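Local coordinates for outer membrane protein TP0453 (Treponema pallidum, PDB 3K8I) that alters membrane permeability at acidic pH, making lipid vesicles leakier when its non-lipidated form is added, and might take part in ligand transport, at residues A[20-25]-A[165-170]; A[188-193]-A[203-208]; A[3-8]-A[112-117]. All coordinates share one frame; numbering follows the deposited sequence.

Interaction 1 of 3, residues A[20-25]-A[165-170]; sequences DVYLYF and YIKNGG
Tyr-22 and Tyr-165 stand next to each other on one face of the sheet, their side chains rising the same way from neighbouring antiparallel strands. They meet only along one flank, CD2 of Tyr-22 lying 4.0 Å from CD2 of Tyr-165, and each CD2 approaches the other ring obliquely. Tyr-22 has CG trans to its carbonyl carbon (chi1 -72°), which leans its ring back toward Asp-20 and into the path of Lys-167. That lysine comes across from residues 165-170 with its chain extended beyond CG, and brings NZ to the edge of the Tyr-22 ring, 3.7 Å from CE2 and in the ring plane, so this is no cation-pi contact. The ammonium is instead bound to the carbonyl of Ala-19, and the hydroxyl of Tyr-22 is tied back to Gly-16 and Ala-19, which pins the outer end of that ring. Phe-149 of helix 147-153 packs on both tyrosines.

On the other face Val-21 and Ile-166 also lie side by side, CG1 to CG1 at 4.0 Å, with Phe-172 against both. The backbones hold this register. Tyr-22 and Tyr-165 form a hydrogen-bonded pair, each N-H reaching the other's carbonyl at 2.8 Å (N to O), and Val-21 with Ile-166 is the non-hydrogen-bonded pair that follows. Lys-167 N then bonds Asp-20 O at 3.0 Å, nearly straight on to the carbonyl. That oxygen also accepts from a water, which in turn takes the N-H of Asn-168, so the water carries the pairing past the end of strand 162-166. On its far side, strand 21-26 pairs with strand 54-62, where Asp-20 and Val-21 both face Phe-61: a classic beta bulge among the antiparallel strands of the U-shaped beta-half-barrel.

Interaction 2 of 3, residues A[188-193]-A[203-208]; sequences AMELYL and TLSLQL
The Tyr-192 ring has Thr-203 O lying obliquely to it, 3.9 Å from CD2, while at its edge, in plane, sits the Glu-190 carboxylate. Tyr-192 OH donates to Glu-190 OE2 at 2.5 Å, reaching the anti side of that oxygen from 35° out of the carboxylate plane. Both side chains have CG trans to the carbonyl carbon, which brings their ends together over the same face; Glu-190 OE1 has a long, weak ion pair with Arg-235. A further flat group, the Gln-207 amide, accepts from Ala-188 N through OE1 at 3.2 Å, the donor standing above the amide plane, and gives NE2 to Asp-234.

Strands 189-196 and 199-207 form a beta hairpin of the half-barrel, here antiparallel at 178°, with Glu-190/Ser-205 and Tyr-192/Thr-203 as hydrogen-bonded pairs. On the opposite face the contact is apolar. Met-189 lies alongside Leu-206, with Met-189 CG a tight 3.5 Å from Leu-206 CD2. A bend at chi3 then puts Met-189 CE 4.0 Å from Leu-204 CD1. That same methyl of Leu-204 meets Leu-191 CD1 at 3.8 Å. A water bridges the strands, donating to Ala-188 O and hydrogen-bonding Ser-205 OG.

Interaction 3 of 3, residues A[3-8]-A[112-117]; sequences GAWKAS and IPAPHF
Trp-5 pushes the far end of its indole into a shallow recess formed by Pro-113, Ala-114 and Phe-117. CH2 is the leading point of the wedge: it lies 3.6 Å from the methyl of Ala-114, which approaches the ring obliquely, and 4.4 Å from Pro-113 CB. Next along the rim, CZ3 of Trp-5 touches CE2 of Phe-117 at 3.4 Å. The six-membered ring of Trp-5 and the Phe-117 ring meet rim to rim, neither over the other's face, with centroids 5.8 Å apart and planes at 62°. With chi1 at 59°, CG of Trp-5 sits between the backbone nitrogen and carbonyl carbon, a crowded position that sends the indole out to the turn.

Lys-6 makes the second bump. Its CB covers the centre of one indole face, 4.0 Å above the plane, and from there the chain bends at chi2 and chi3. CG comes to the edge of the Phe-117 ring, 3.6 Å from CZ. The Ala-114 methyl touches both side chains, pointing at the notch between Trp-5 CH2 and Lys-6 CD. Leu-137 packs on both Trp-5 and Pro-113, and Phe-71 meets the Phe-117 ring.

A type I beta turn, closed by the bond from Phe-117 N to Ala-114 O, sets Ala-114 and Phe-117 beside each other, with Pro-113 just before it. The chain before helix 11-15 thus lies on the connection between strands 108-112 and 117-123, where the chain turns a corner at Pro-113. No direct hydrogen bond joins the two segments; a water accepts from His-116 N and, weakly, from Lys-6 NZ. The contact therefore rests mainly on apolar and aromatic surfaces, with a single water bridge, weak on its lysine side, and any positive charge on His-116 would probably be disfavoured by the nearby ammonium.

Interactions 1 and 2 are neighbours, their centres about 9 Å apart, because strand 162-166 runs between strands 21-26 and 189-196. Ile-166 O probably accepts a hydrogen bond from Met-189 N at 2.8 Å. Further along, Gly-169 CA rests on the sulfur of Met-189, where the probable amphipathic helix 7 begins. The large hydrophobic cavity opens when helices 2, 3 and 9 move away from helices 7 and 8, so interaction 1 ends at one of its movable borders. Interaction 3 is remote: its centre lies about 33 Å from that of interaction 2, across the chain's centre. Its segments alternate along the sequence with those of interaction 1, the nearest atoms being about 12 Å apart.

Interaction 1 of 3, residues A[20-25]-A[165-170]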
loop_
_atom_site.group_PDB
_atom_site.type_symbol
_atom_site.label_atom_id
_atom_site.label_comp_id
_atom_site.label_asym_id
_atom_site.label_seq_id
_atom_site.Cartn_x
_atom_site.Cartn_y
_atom_site.Cartn_z
ATOM N N ASP A 20 19.130 -16.364 -15.142
ATOM C CA ASP A 20 18.977 -15.785 -13.818
ATOM C C ASP A 20 17.525 -15.442 -13.517
ATOM O O ASP A 20 17.067 -15.585 -12.375
ATOM C CB ASP A 20 19.882 -14.564 -13.689
ATOM C CG ASP A 20 21.349 -14.936 -13.768
ATOM O OD1 ASP A 20 21.858 -15.593 -12.834
ATOM O OD2 ASP A 20 21.991 -14.594 -14.769
ATOM N N VAL A 21 16.806 -14.999 -14.550
ATOM C CA VAL A 21 15.389 -14.657 -14.434
ATOM C C VAL A 21 14.640 -15.304 -15.587
ATOM O O VAL A 21 15.115 -15.289 -16.715
ATOM C CB VAL A 21 15.128 -13.132 -14.475
ATOM C CG1 VAL A 21 13.638 -12.837 -14.243
ATOM C CG2 VAL A 21 15.976 -12.390 -13.437
ATOM N N TYR A 22 13.490 -15.894 -15.283
ATOM C CA TYR A 22 12.566 -16.373 -16.293
ATOM C C TYR A 22 11.232 -15.631 -16.192
ATOM O O TYR A 22 10.775 -15.286 -15.104
ATOM C CB TYR A 22 12.353 -17.880 -16.172
ATOM C CG TYR A 22 13.535 -18.715 -16.607
ATOM C CD1 TYR A 22 13.640 -19.177 -17.928
ATOM C CD2 TYR A 22 14.540 -19.065 -15.702
ATOM C CE1 TYR A 22 14.722 -19.949 -18.337
ATOM C CE2 TYR A 22 15.637 -19.855 -16.099
ATOM C CZ TYR A 22 15.718 -20.280 -17.422
ATOM O OH TYR A 22 16.776 -21.049 -17.832
ATOM N N LEU A 23 10.637 -15.361 -17.349
ATOM C CA LEU A 23 9.347 -14.692 -17.424
ATOM C C LEU A 23 8.392 -15.481 -18.307
ATOM O O LEU A 23 8.792 -16.039 -19.338
ATOM C CB LEU A 23 9.530 -13.289 -18.001
ATOM C CG LEU A 23 8.316 -12.450 -18.402
ATOM C CD1 LEU A 23 7.681 -11.824 -17.164
ATOM C CD2 LEU A 23 8.727 -11.384 -19.409
ATOM N N TYR A 24 7.138 -15.542 -17.872
ATOM C CA TYR A 24 6.012 -15.913 -18.717
ATOM C C TYR A 24 5.058 -14.737 -18.797
ATOM O O TYR A 24 4.603 -14.218 -17.771
ATOM C CB TYR A 24 5.275 -17.112 -18.141
ATOM C CG TYR A 24 4.067 -17.536 -18.946
ATOM C CD1 TYR A 24 4.212 -18.058 -20.233
ATOM C CD2 TYR A 24 2.786 -17.449 -18.412
ATOM C CE1 TYR A 24 3.111 -18.462 -20.971
ATOM C CE2 TYR A 24 1.665 -17.851 -19.151
ATOM C CZ TYR A 24 1.844 -18.360 -20.425
ATOM O OH TYR A 24 0.759 -18.767 -21.162
ATOM N N PHE A 25 4.757 -14.307 -20.014
ATOM C CA PHE A 25 3.858 -13.187 -20.190
ATOM C C PHE A 25 2.828 -13.530 -21.261
ATOM O O PHE A 25 3.119 -13.412 -22.459
ATOM C CB PHE A 25 4.640 -11.920 -20.564
ATOM C CG PHE A 25 3.911 -10.646 -20.275
ATOM C CD1 PHE A 25 2.798 -10.271 -21.018
ATOM C CD2 PHE A 25 4.339 -9.809 -19.250
ATOM C CE1 PHE A 25 2.115 -9.088 -20.741
ATOM C CE2 PHE A 25 3.670 -8.626 -18.975
ATOM C CZ PHE A 25 2.556 -8.265 -19.728
ATOM N N TYR A 165 10.256 -15.778 -12.365
ATOM C CA TYR A 165 11.070 -16.610 -11.488
ATOM C C TYR A 165 12.501 -16.106 -11.446
ATOM O O TYR A 165 13.185 -16.051 -12.467
ATOM C CB TYR A 165 11.027 -18.063 -11.955
ATOM C CG TYR A 165 12.052 -18.967 -11.318
ATOM C CD1 TYR A 165 12.133 -19.108 -9.939
ATOM C CD2 TYR A 165 12.926 -19.704 -12.104
ATOM C CE1 TYR A 165 13.064 -19.955 -9.365
ATOM C CE2 TYR A 165 13.855 -20.554 -11.542
ATOM C CZ TYR A 165 13.924 -20.674 -10.176
ATOM O OH TYR A 165 14.862 -21.520 -9.627
ATOM N N ILE A 166 12.943 -15.744 -10.251
ATOM C CA ILE A 166 14.263 -15.173 -10.041
ATOM C C ILE A 166 15.047 -16.150 -9.176
ATOM O O ILE A 166 14.662 -16.407 -8.035
ATOM C CB ILE A 166 14.147 -13.781 -9.370
ATOM C CG1 ILE A 166 13.305 -12.858 -10.247
ATOM C CG2 ILE A 166 15.534 -13.158 -9.101
ATOM C CD1 ILE A 166 12.585 -11.759 -9.473
ATOM N N LYS A 167 16.121 -16.714 -9.736
ATOM C CA LYS A 167 16.971 -17.664 -9.025
ATOM C C LYS A 167 17.597 -17.087 -7.754
ATOM O O LYS A 167 17.759 -17.799 -6.762
ATOM C CB LYS A 167 18.062 -18.224 -9.944
ATOM C CG LYS A 167 17.764 -19.627 -10.448
ATOM C CD LYS A 167 18.505 -19.969 -11.721
ATOM C CE LYS A 167 17.944 -21.262 -12.337
ATOM N NZ LYS A 167 18.129 -21.376 -13.820
ATOM N N ASN A 168 17.930 -15.798 -7.785
ATOM C CA ASN A 168 18.483 -15.138 -6.612
ATOM C C ASN A 168 17.823 -13.796 -6.327
ATOM O O ASN A 168 18.211 -12.768 -6.881
ATOM C CB ASN A 168 19.996 -14.977 -6.753
ATOM C CG ASN A 168 20.707 -14.961 -5.407
ATOM O OD1 ASN A 168 20.485 -14.073 -4.575
ATOM N ND2 ASN A 168 21.578 -15.943 -5.194
ATOM N N GLY A 169 16.808 -13.818 -5.472
ATOM C CA GLY A 169 16.145 -12.593 -5.050
ATOM C C GLY A 169 17.135 -11.587 -4.491
ATOM O O GLY A 169 16.985 -10.381 -4.706
ATOM N N GLY A 170 18.153 -12.099 -3.795
ATOM C CA GLY A 170 19.201 -11.288 -3.169
ATOM C C GLY A 170 19.808 -10.213 -4.054
ATOM O O GLY A 170 19.485 -9.025 -3.917
HETATM O O HOH W 1 18.690 -14.458 -10.216
#

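Interaction 2 of 3, residues A[188-193]-A[203-208]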
loop_
_atom_site.group_PDB
_atom_site.type_symbol
_atom_site.label_atom_id
_atom_site.label_comp_id
_atom_site.label_asym_id
_atom_site.label_seq_id
_atom_site.Cartn_x
_atom_site.Cartn_y
_atom_site.Cartn_z
ATOM N N ALA A 188 15.784 -18.028 -3.986
ATOM C CA ALA A 188 14.823 -18.006 -5.085
ATOM C C ALA A 188 13.583 -17.209 -4.751
ATOM O O ALA A 188 13.068 -17.253 -3.634
ATOM C CB ALA A 188 14.435 -19.412 -5.498
ATOM N N MET A 189 13.106 -16.502 -5.759
ATOM C CA MET A 189 11.951 -15.655 -5.644
ATOM C C MET A 189 10.998 -16.015 -6.776
ATOM O O MET A 189 11.426 -16.168 -7.927
ATOM C CB MET A 189 12.403 -14.212 -5.793
ATOM C CG MET A 189 11.653 -13.231 -4.954
ATOM S SD MET A 189 12.431 -11.608 -5.039
ATOM C CE MET A 189 11.345 -10.776 -6.192
ATOM N N GLU A 190 9.715 -16.149 -6.448
ATOM C CA GLU A 190 8.674 -16.303 -7.458
ATOM C C GLU A 190 7.644 -15.199 -7.302
ATOM O O GLU A 190 7.295 -14.821 -6.176
ATOM C CB GLU A 190 7.953 -17.638 -7.312
ATOM C CG GLU A 190 8.826 -18.881 -7.239
ATOM C CD GLU A 190 8.017 -20.122 -6.901
ATOM O OE1 GLU A 190 8.570 -21.023 -6.248
ATOM O OE2 GLU A 190 6.823 -20.205 -7.288
ATOM N N LEU A 191 7.150 -14.705 -8.435
ATOM C CA LEU A 191 6.097 -13.698 -8.464
ATOM C C LEU A 191 5.057 -13.989 -9.557
ATOM O O LEU A 191 5.401 -14.189 -10.735
ATOM C CB LEU A 191 6.696 -12.294 -8.628
ATOM C CG LEU A 191 5.736 -11.100 -8.726
ATOM C CD1 LEU A 191 5.077 -10.785 -7.384
ATOM C CD2 LEU A 191 6.469 -9.871 -9.263
ATOM N N TYR A 192 3.789 -14.007 -9.149
ATOM C CA TYR A 192 2.661 -14.275 -10.038
ATOM C C TYR A 192 1.691 -13.117 -10.025
ATOM O O TYR A 192 1.381 -12.581 -8.964
ATOM C CB TYR A 192 1.977 -15.592 -9.646
ATOM C CG TYR A 192 2.976 -16.716 -9.614
ATOM C CD1 TYR A 192 3.329 -17.391 -10.790
ATOM C CD2 TYR A 192 3.628 -17.064 -8.427
ATOM C CE1 TYR A 192 4.281 -18.401 -10.777
ATOM C CE2 TYR A 192 4.579 -18.075 -8.406
ATOM C CZ TYR A 192 4.898 -18.741 -9.585
ATOM O OH TYR A 192 5.845 -19.744 -9.575
ATOM N N LEU A 193 1.225 -12.722 -11.203
ATOM C CA LEU A 193 0.377 -11.536 -11.341
ATOM C C LEU A 193 -0.840 -11.805 -12.230
ATOM O O LEU A 193 -0.693 -12.235 -13.375
ATOM C CB LEU A 193 1.198 -10.368 -11.905
ATOM C CG LEU A 193 2.494 -9.942 -11.192
ATOM C CD1 LEU A 193 3.477 -9.346 -12.173
ATOM C CD2 LEU A 193 2.219 -8.959 -10.069
ATOM N N THR A 203 0.978 -12.724 -6.011
ATOM C CA THR A 203 1.454 -13.734 -5.091
ATOM C C THR A 203 2.979 -13.743 -5.206
ATOM O O THR A 203 3.533 -13.842 -6.312
ATOM C CB THR A 203 0.855 -15.130 -5.437
ATOM O OG1 THR A 203 -0.578 -15.064 -5.400
ATOM C CG2 THR A 203 1.327 -16.198 -4.472
ATOM N N LEU A 204 3.651 -13.610 -4.066
ATOM C CA LEU A 204 5.106 -13.562 -4.022
ATOM C C LEU A 204 5.645 -14.594 -3.043
ATOM O O LEU A 204 5.216 -14.659 -1.884
ATOM C CB LEU A 204 5.585 -12.157 -3.632
ATOM C CG LEU A 204 7.081 -11.823 -3.552
ATOM C CD1 LEU A 204 7.749 -11.836 -4.922
ATOM C CD2 LEU A 204 7.275 -10.464 -2.890
ATOM N N SER A 205 6.580 -15.405 -3.519
ATOM C CA SER A 205 7.245 -16.387 -2.681
ATOM C C SER A 205 8.713 -16.021 -2.570
ATOM O O SER A 205 9.355 -15.690 -3.567
ATOM C CB SER A 205 7.088 -17.784 -3.265
ATOM O OG SER A 205 8.002 -18.680 -2.669
ATOM N N LEU A 206 9.234 -16.089 -1.353
ATOM C CA LEU A 206 10.584 -15.646 -1.056
ATOM C C LEU A 206 11.285 -16.704 -0.228
ATOM O O LEU A 206 10.843 -17.024 0.878
ATOM C CB LEU A 206 10.539 -14.337 -0.268
ATOM C CG LEU A 206 9.818 -13.118 -0.852
ATOM C CD1 LEU A 206 9.243 -12.247 0.276
ATOM C CD2 LEU A 206 10.741 -12.308 -1.757
ATOM N N GLN A 207 12.377 -17.245 -0.757
ATOM C CA GLN A 207 13.119 -18.287 -0.057
ATOM C C GLN A 207 13.958 -17.737 1.089
ATOM O O GLN A 207 14.924 -16.998 0.867
ATOM C CB GLN A 207 14.002 -19.083 -1.023
ATOM C CG GLN A 207 14.745 -20.248 -0.363
ATOM C CD GLN A 207 15.480 -21.122 -1.358
ATOM O OE1 GLN A 207 16.286 -20.636 -2.154
ATOM N NE2 GLN A 207 15.210 -22.424 -1.312
ATOM N N LEU A 208 13.570 -18.103 2.311
ATOM C CA LEU A 208 14.374 -17.854 3.507
ATOM C C LEU A 208 14.767 -19.186 4.135
ATOM O O LEU A 208 15.739 -19.268 4.885
ATOM C CB LEU A 208 13.615 -16.996 4.530
ATOM C CG LEU A 208 13.338 -15.499 4.325
ATOM C CD1 LEU A 208 14.533 -14.749 3.717
ATOM C CD2 LEU A 208 12.066 -15.254 3.519
HETATM O O HOH W 2 10.705 -18.412 -3.471
#

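Interaction 3 of 3, residues A[3-8]-A[112-117]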
loop_
_atom_site.group_PDB
_atom_site.type_symbol
_atom_site.label_atom_id
_atom_site.label_comp_id
_atom_site.label_asym_id
_atom_site.label_seq_id
_atom_site.Cartn_x
_atom_site.Cartn_y
_atom_site.Cartn_z
ATOM N N GLY A 3 9.739 -30.026 -40.489
ATOM C CA GLY A 3 8.498 -29.740 -39.769
ATOM C C GLY A 3 8.254 -30.706 -38.621
ATOM O O GLY A 3 7.310 -30.528 -37.847
ATOM N N ALA A 4 9.105 -31.730 -38.521
ATOM C CA ALA A 4 9.061 -32.718 -37.437
ATOM C C ALA A 4 9.411 -32.088 -36.091
ATOM O O ALA A 4 8.886 -32.492 -35.052
ATOM C CB ALA A 4 9.999 -33.883 -37.739
ATOM N N TRP A 5 10.306 -31.102 -36.124
ATOM C CA TRP A 5 10.654 -30.304 -34.951
ATOM C C TRP A 5 9.467 -29.463 -34.486
ATOM O O TRP A 5 9.295 -29.218 -33.290
ATOM C CB TRP A 5 11.844 -29.391 -35.261
ATOM C CG TRP A 5 11.599 -28.436 -36.401
ATOM C CD1 TRP A 5 11.801 -28.674 -37.733
ATOM C CD2 TRP A 5 11.105 -27.094 -36.307
ATOM N NE1 TRP A 5 11.465 -27.565 -38.472
ATOM C CE2 TRP A 5 11.035 -26.579 -37.623
ATOM C CE3 TRP A 5 10.715 -26.275 -35.239
ATOM C CZ2 TRP A 5 10.592 -25.284 -37.897
ATOM C CZ3 TRP A 5 10.274 -24.989 -35.513
ATOM C CH2 TRP A 5 10.219 -24.506 -36.832
ATOM N N LYS A 6 8.652 -29.037 -35.448
ATOM C CA LYS A 6 7.521 -28.155 -35.195
ATOM C C LYS A 6 6.364 -28.884 -34.505
ATOM O O LYS A 6 5.408 -28.250 -34.051
ATOM C CB LYS A 6 7.052 -27.529 -36.510
ATOM C CG LYS A 6 6.839 -26.031 -36.434
ATOM C CD LYS A 6 5.687 -25.584 -37.317
ATOM C CE LYS A 6 4.339 -25.812 -36.628
ATOM N NZ LYS A 6 3.192 -25.395 -37.482
ATOM N N ALA A 7 6.462 -30.214 -34.432
ATOM C CA ALA A 7 5.454 -31.049 -33.774
ATOM C C ALA A 7 5.379 -30.772 -32.271
ATOM O O ALA A 7 4.287 -30.710 -31.698
ATOM C CB ALA A 7 5.717 -32.533 -34.040
ATOM N N SER A 8 6.540 -30.600 -31.646
ATOM C CA SER A 8 6.617 -30.372 -30.209
ATOM C C SER A 8 7.694 -29.344 -29.857
ATOM O O SER A 8 8.785 -29.698 -29.409
ATOM C CB SER A 8 6.871 -31.696 -29.475
ATOM O OG SER A 8 5.799 -32.601 -29.670
ATOM N N ILE A 112 12.118 -15.462 -37.426
ATOM C CA ILE A 112 10.818 -16.100 -37.466
ATOM C C ILE A 112 11.033 -17.467 -38.139
ATOM O O ILE A 112 10.882 -17.592 -39.345
ATOM C CB ILE A 112 9.777 -15.247 -38.260
ATOM C CG1 ILE A 112 9.835 -13.762 -37.857
ATOM C CG2 ILE A 112 8.361 -15.810 -38.081
ATOM C CD1 ILE A 112 9.052 -13.417 -36.574
ATOM N N PRO A 113 11.421 -18.496 -37.356
ATOM C CA PRO A 113 11.757 -19.811 -37.933
ATOM C C PRO A 113 10.570 -20.555 -38.537
ATOM O O PRO A 113 10.758 -21.406 -39.409
ATOM C CB PRO A 113 12.314 -20.593 -36.743
ATOM C CG PRO A 113 11.830 -19.874 -35.544
ATOM C CD PRO A 113 11.736 -18.441 -35.921
ATOM N N ALA A 114 9.370 -20.250 -38.051
ATOM C CA ALA A 114 8.125 -20.767 -38.613
ATOM C C ALA A 114 7.073 -19.703 -38.319
ATOM O O ALA A 114 7.297 -18.852 -37.456
ATOM C CB ALA A 114 7.752 -22.109 -37.970
ATOM N N PRO A 115 5.925 -19.733 -39.031
ATOM C CA PRO A 115 5.014 -18.588 -38.925
ATOM C C PRO A 115 4.362 -18.388 -37.554
ATOM O O PRO A 115 3.913 -17.283 -37.257
ATOM C CB PRO A 115 3.965 -18.876 -40.006
ATOM C CG PRO A 115 4.668 -19.831 -40.967
ATOM C CD PRO A 115 5.472 -20.690 -40.055
ATOM N N HIS A 116 4.327 -19.427 -36.717
ATOM C CA HIS A 116 3.704 -19.297 -35.385
ATOM C C HIS A 116 4.642 -18.864 -34.245
ATOM O O HIS A 116 4.194 -18.665 -33.109
ATOM C CB HIS A 116 2.929 -20.558 -35.004
ATOM C CG HIS A 116 1.938 -20.989 -36.043
ATOM N ND1 HIS A 116 1.246 -20.094 -36.831
ATOM C CD2 HIS A 116 1.519 -22.221 -36.421
ATOM C CE1 HIS A 116 0.455 -20.755 -37.659
ATOM N NE2 HIS A 116 0.599 -22.047 -37.428
ATOM N N PHE A 117 5.927 -18.693 -34.540
ATOM C CA PHE A 117 6.852 -18.192 -33.518
ATOM C C PHE A 117 8.019 -17.346 -33.962
ATOM O O PHE A 117 8.535 -17.465 -35.073
ATOM C CB PHE A 117 7.361 -19.286 -32.562
ATOM C CG PHE A 117 7.374 -20.655 -33.142
ATOM C CD1 PHE A 117 6.380 -21.571 -32.797
ATOM C CD2 PHE A 117 8.381 -21.044 -34.008
ATOM C CE1 PHE A 117 6.388 -22.853 -33.329
ATOM C CE2 PHE A 117 8.403 -22.318 -34.538
ATOM C CZ PHE A 117 7.409 -23.227 -34.205
HETATM O O HOH W 3 4.513 -22.439 -37.298
#